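Long-range contact in glycerophosphodiester phosphodiesterase (Cytophaga hutchinsonii ATCC 33406, PDB 3CH0), which belongs to the glycerophosphodiester phosphodiesterase family and is built on a TIM-barrel fold: residues Leu207-Val221 against Lys234-Thr246. Numbering follows the deposited sequence.
With EDO (1,2-ethanediol), chain E; EDO (1,2-ethanediol), chain F; EDO (1,2-ethanediol), chain R; EDO (1,2-ethanediol), chain H.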
# COMPACT_ATOMS: atom_id res chain seq x y z
N LEU A 207 10.71 -4.04 -17.20
CA LEU A 207 9.77 -5.08 -17.49
C LEU A 207 10.46 -6.42 -17.74
O LEU A 207 9.86 -7.47 -17.47
CB LEU A 207 8.89 -4.70 -18.68
CG LEU A 207 7.91 -3.53 -18.48
CD1 LEU A 207 7.17 -3.12 -19.74
CD2 LEU A 207 6.92 -3.82 -17.34
N GLU A 208 11.71 -6.39 -18.19
CA GLU A 208 12.46 -7.63 -18.40
C GLU A 208 12.80 -8.36 -17.11
O GLU A 208 13.18 -9.54 -17.13
CB GLU A 208 13.74 -7.37 -19.23
CG GLU A 208 13.41 -7.13 -20.67
CD GLU A 208 14.58 -6.66 -21.52
OE1 GLU A 208 15.68 -6.44 -20.98
OE2 GLU A 208 14.33 -6.51 -22.74
N LYS A 209 12.60 -7.69 -15.96
CA LYS A 209 12.82 -8.30 -14.65
C LYS A 209 11.68 -9.25 -14.25
O LYS A 209 11.85 -10.02 -13.28
CB LYS A 209 13.00 -7.21 -13.58
CG LYS A 209 14.20 -6.33 -13.90
CD LYS A 209 14.33 -5.16 -12.95
CE LYS A 209 15.48 -4.24 -13.38
NZ LYS A 209 15.51 -3.06 -12.46
N LEU A 210 10.58 -9.25 -15.00
CA LEU A 210 9.44 -10.16 -14.77
C LEU A 210 9.26 -11.04 -16.00
O LEU A 210 9.61 -10.63 -17.10
CB LEU A 210 8.13 -9.38 -14.56
CG LEU A 210 8.02 -8.60 -13.24
CD1 LEU A 210 6.75 -7.74 -13.29
CD2 LEU A 210 8.03 -9.49 -12.06
N SER A 211 8.70 -12.22 -15.80
CA SER A 211 8.42 -13.15 -16.88
C SER A 211 7.06 -12.95 -17.57
O SER A 211 6.70 -13.68 -18.51
CB SER A 211 8.47 -14.59 -16.33
OG SER A 211 7.30 -14.87 -15.55
N PHE A 212 6.32 -11.94 -17.16
CA PHE A 212 4.97 -11.69 -17.62
C PHE A 212 4.72 -10.20 -17.49
O PHE A 212 5.47 -9.46 -16.83
CB PHE A 212 3.97 -12.47 -16.75
CG PHE A 212 3.94 -11.99 -15.33
CD1 PHE A 212 4.89 -12.39 -14.44
CD2 PHE A 212 2.93 -11.12 -14.91
CE1 PHE A 212 4.88 -11.89 -13.12
CE2 PHE A 212 2.90 -10.65 -13.59
CZ PHE A 212 3.88 -11.05 -12.72
N THR A 213 3.63 -9.78 -18.09
CA THR A 213 3.22 -8.37 -18.07
C THR A 213 2.15 -8.24 -16.98
O THR A 213 1.08 -8.82 -17.09
CB THR A 213 2.63 -7.93 -19.42
OG1 THR A 213 3.63 -8.13 -20.42
CG2 THR A 213 2.24 -6.46 -19.39
N PRO A 214 2.43 -7.45 -15.93
CA PRO A 214 1.46 -7.27 -14.86
C PRO A 214 0.32 -6.35 -15.29
O PRO A 214 0.38 -5.67 -16.31
CB PRO A 214 2.30 -6.58 -13.76
CG PRO A 214 3.30 -5.78 -14.53
CD PRO A 214 3.64 -6.66 -15.74
N ALA A 215 -0.73 -6.33 -14.48
CA ALA A 215 -1.84 -5.43 -14.75
C ALA A 215 -1.51 -3.92 -14.67
O ALA A 215 -2.06 -3.11 -15.46
CB ALA A 215 -3.02 -5.73 -13.82
N VAL A 216 -0.69 -3.58 -13.68
CA VAL A 216 -0.41 -2.20 -13.34
C VAL A 216 1.10 -2.03 -13.28
O VAL A 216 1.78 -2.89 -12.72
CB VAL A 216 -1.08 -1.78 -12.02
CG1 VAL A 216 -0.70 -0.39 -11.59
CG2 VAL A 216 -2.59 -1.92 -12.11
N TYR A 217 1.57 -0.93 -13.87
CA TYR A 217 2.92 -0.48 -13.70
C TYR A 217 2.83 0.70 -12.73
O TYR A 217 2.09 1.67 -12.97
CB TYR A 217 3.52 -0.05 -15.04
CG TYR A 217 4.98 0.23 -15.00
CD1 TYR A 217 5.92 -0.79 -14.91
CD2 TYR A 217 5.43 1.53 -15.02
CE1 TYR A 217 7.27 -0.55 -14.84
CE2 TYR A 217 6.76 1.78 -14.96
CZ TYR A 217 7.70 0.74 -14.90
OH TYR A 217 9.07 0.94 -14.83
N SER A 218 3.57 0.64 -11.63
CA SER A 218 3.38 1.60 -10.53
C SER A 218 4.76 2.15 -10.12
O SER A 218 5.35 1.68 -9.14
CB SER A 218 2.65 0.92 -9.36
OG SER A 218 2.29 1.84 -8.37
N PRO A 219 5.27 3.16 -10.85
CA PRO A 219 6.56 3.77 -10.58
C PRO A 219 6.50 5.00 -9.68
O PRO A 219 5.48 5.67 -9.62
CB PRO A 219 6.98 4.22 -11.99
CG PRO A 219 5.67 4.69 -12.57
CD PRO A 219 4.63 3.74 -12.06
N ASP A 220 7.62 5.24 -9.00
CA ASP A 220 7.88 6.52 -8.35
C ASP A 220 7.59 7.61 -9.38
O ASP A 220 8.06 7.53 -10.55
CB ASP A 220 9.34 6.51 -7.93
CG ASP A 220 9.74 7.68 -7.07
OD1 ASP A 220 9.34 8.78 -7.36
OD2 ASP A 220 10.59 7.50 -6.18
N VAL A 221 6.81 8.60 -8.96
CA VAL A 221 6.41 9.68 -9.84
C VAL A 221 7.59 10.30 -10.60
O VAL A 221 7.42 10.71 -11.76
CB VAL A 221 5.60 10.73 -9.07
CG1 VAL A 221 6.42 11.32 -7.94
CG2 VAL A 221 5.08 11.81 -10.03
N LYS A 234 0.36 0.41 -24.52
CA LYS A 234 0.41 -0.47 -25.70
C LYS A 234 0.61 -1.93 -25.33
O LYS A 234 0.31 -2.83 -26.13
CB LYS A 234 1.52 -0.01 -26.64
CG LYS A 234 1.26 1.35 -27.22
CD LYS A 234 1.00 1.31 -28.71
CE LYS A 234 0.92 2.73 -29.28
NZ LYS A 234 2.07 3.61 -28.85
N LEU A 235 1.14 -2.16 -24.13
CA LEU A 235 1.22 -3.52 -23.55
C LEU A 235 -0.02 -3.91 -22.75
O LEU A 235 -0.10 -5.03 -22.22
CB LEU A 235 2.48 -3.64 -22.67
CG LEU A 235 3.84 -3.62 -23.38
CD1 LEU A 235 4.97 -3.40 -22.36
CD2 LEU A 235 4.06 -4.93 -24.21
N GLY A 236 -0.97 -3.00 -22.63
CA GLY A 236 -2.20 -3.30 -21.94
C GLY A 236 -2.12 -3.05 -20.43
O GLY A 236 -3.04 -3.39 -19.70
N MSE A 237 -1.05 -2.38 -19.98
CA MSE A 237 -0.89 -2.03 -18.54
C MSE A 237 -1.53 -0.70 -18.25
O MSE A 237 -1.55 0.19 -19.10
CB MSE A 237 0.58 -1.91 -18.17
CG MSE A 237 1.25 -3.23 -18.20
SE MSE A 237 3.04 -3.15 -17.52
CE MSE A 237 3.75 -2.21 -18.96
N ARG A 238 -2.01 -0.54 -17.01
CA ARG A 238 -2.39 0.75 -16.48
C ARG A 238 -1.20 1.29 -15.69
O ARG A 238 -0.37 0.52 -15.22
CB ARG A 238 -3.58 0.64 -15.58
CG ARG A 238 -4.83 0.35 -16.48
CD ARG A 238 -6.07 0.11 -15.73
NE ARG A 238 -6.00 -1.18 -15.06
CZ ARG A 238 -5.89 -1.36 -13.74
NH1 ARG A 238 -5.87 -0.30 -12.92
NH2 ARG A 238 -5.85 -2.61 -13.25
N VAL A 239 -1.10 2.60 -15.67
CA VAL A 239 0.01 3.30 -15.02
C VAL A 239 -0.51 4.14 -13.85
O VAL A 239 -1.31 5.04 -14.03
CB VAL A 239 0.81 4.19 -16.00
CG1 VAL A 239 2.00 4.87 -15.24
CG2 VAL A 239 1.32 3.32 -17.19
N ILE A 240 -0.05 3.81 -12.64
CA ILE A 240 -0.52 4.41 -11.40
C ILE A 240 0.67 4.78 -10.51
O ILE A 240 1.18 3.95 -9.77
CB ILE A 240 -1.48 3.47 -10.61
CG1 ILE A 240 -2.63 3.04 -11.54
CG2 ILE A 240 -2.04 4.16 -9.40
CD1 ILE A 240 -3.65 2.14 -10.87
N PRO A 241 1.15 6.03 -10.65
CA PRO A 241 2.33 6.43 -9.89
C PRO A 241 2.04 6.82 -8.44
O PRO A 241 0.89 7.07 -8.06
CB PRO A 241 2.84 7.65 -10.63
CG PRO A 241 1.82 8.07 -11.55
CD PRO A 241 0.70 7.07 -11.59
N TRP A 242 3.13 6.91 -7.70
CA TRP A 242 3.10 7.22 -6.26
C TRP A 242 4.28 8.09 -5.89
O TRP A 242 5.23 8.11 -6.65
CB TRP A 242 3.18 5.91 -5.45
CG TRP A 242 4.34 5.02 -5.85
CD1 TRP A 242 4.32 4.01 -6.79
CD2 TRP A 242 5.70 5.07 -5.38
NE1 TRP A 242 5.54 3.43 -6.89
CE2 TRP A 242 6.41 4.06 -6.05
CE3 TRP A 242 6.38 5.86 -4.44
CZ2 TRP A 242 7.78 3.86 -5.81
CZ3 TRP A 242 7.74 5.63 -4.21
CH2 TRP A 242 8.42 4.62 -4.87
N THR A 243 4.26 8.75 -4.73
CA THR A 243 3.12 9.11 -3.95
C THR A 243 2.97 10.60 -4.21
O THR A 243 3.88 11.39 -3.90
CB THR A 243 3.34 8.79 -2.46
OG1 THR A 243 3.46 7.36 -2.31
CG2 THR A 243 2.19 9.26 -1.59
N VAL A 244 1.84 10.99 -4.77
CA VAL A 244 1.64 12.31 -5.38
C VAL A 244 0.72 13.17 -4.53
O VAL A 244 -0.44 12.85 -4.37
CB VAL A 244 1.15 12.19 -6.80
CG1 VAL A 244 1.28 13.55 -7.50
CG2 VAL A 244 1.91 11.09 -7.61
N ASN A 245 1.29 14.25 -3.95
CA ASN A 245 0.67 14.93 -2.81
C ASN A 245 0.33 16.40 -3.06
O ASN A 245 0.06 17.14 -2.12
CB ASN A 245 1.57 14.79 -1.56
CG ASN A 245 1.54 13.36 -0.99
OD1 ASN A 245 0.63 12.61 -1.37
ND2 ASN A 245 2.43 13.05 -0.05
N THR A 246 0.35 16.85 -4.32
CA THR A 246 -0.05 18.20 -4.67
C THR A 246 -1.00 18.15 -5.84
O THR A 246 -0.90 17.27 -6.69
CB THR A 246 1.12 19.20 -4.96
OG1 THR A 246 1.78 18.81 -6.17
CG2 THR A 246 2.06 19.25 -3.79
C1 EDO E . 7.41 10.10 -4.93
O1 EDO E . 7.02 9.61 -3.67
C2 EDO E . 8.67 10.97 -4.82
O2 EDO E . 9.85 10.18 -4.89
C1 EDO F . 7.44 -10.41 -20.95
O1 EDO F . 6.03 -10.60 -20.71
C2 EDO F . 8.14 -10.11 -19.63
O2 EDO F . 9.52 -9.74 -19.77
C1 EDO R . 12.27 -12.91 -15.73
O1 EDO R . 12.19 -13.87 -16.79
C2 EDO R . 13.64 -12.89 -15.08
O2 EDO R . 14.44 -11.82 -15.62
C1 EDO H . 6.06 13.84 -4.75
O1 EDO H . 6.63 14.81 -5.65
C2 EDO H . 5.18 14.50 -3.68
O2 EDO H . 4.00 15.12 -4.14
O HOH W 1 -4.27 -3.69 -16.95
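V216 and Y217 lie beside R238 and V239 as neighbouring parallel strands of the TIM barrel, the two arms of a beta-alpha-beta unit whose helix, 226-234, makes the crossover. R238 N bonds to A215 O, Y217 N to R238 O (2.8 Å) and I240 N to Y217 O, all close to straight. Strand 192-197 runs along the other edge of 216-219, so this pairing continues the barrel wall.

Just before strand 238-239, the selenomethionine M237 is the bump. Its chain bends at chi3 (-71°), and the hollow that takes it is walled by L207, T213, P214 and Y217: CG sits against T213 CG2, SE lies 4.0 Å from P214 CD, and the terminal CE meets L207 CD1 tip to tip. L207 CD1 also presses on L235 CD1 at 3.4 Å, tighter than usual for two carbons. A water bonded to A215 O and G236 O bridges the backbones nearby.

On the V216 side of the sheet, V216 CG2 sits over one face of the R238 guanidinium, 3.5 Å from NH2, while CG1 packs on I240 CG1.

Farther along, the W242 indole turns one face to the backbone of P219 and D220; chi1 at 52° sets CG between the backbone N and the carbonyl carbon and swings the ring back against 207-221. D220 CA sits over the centre of the six-membered ring in a CH-pi contact, 3.7 Å from its centroid. Beyond, V221 CB fits against V244 CG2, with L253 of helix 247-256 touching both valines. S218 grips twice: OG bonds to I240 O, and its carbonyl O, near the indole plane, accepts the N-H of W242 NE1 at 2.9 Å, the donor standing well above the carbonyl plane.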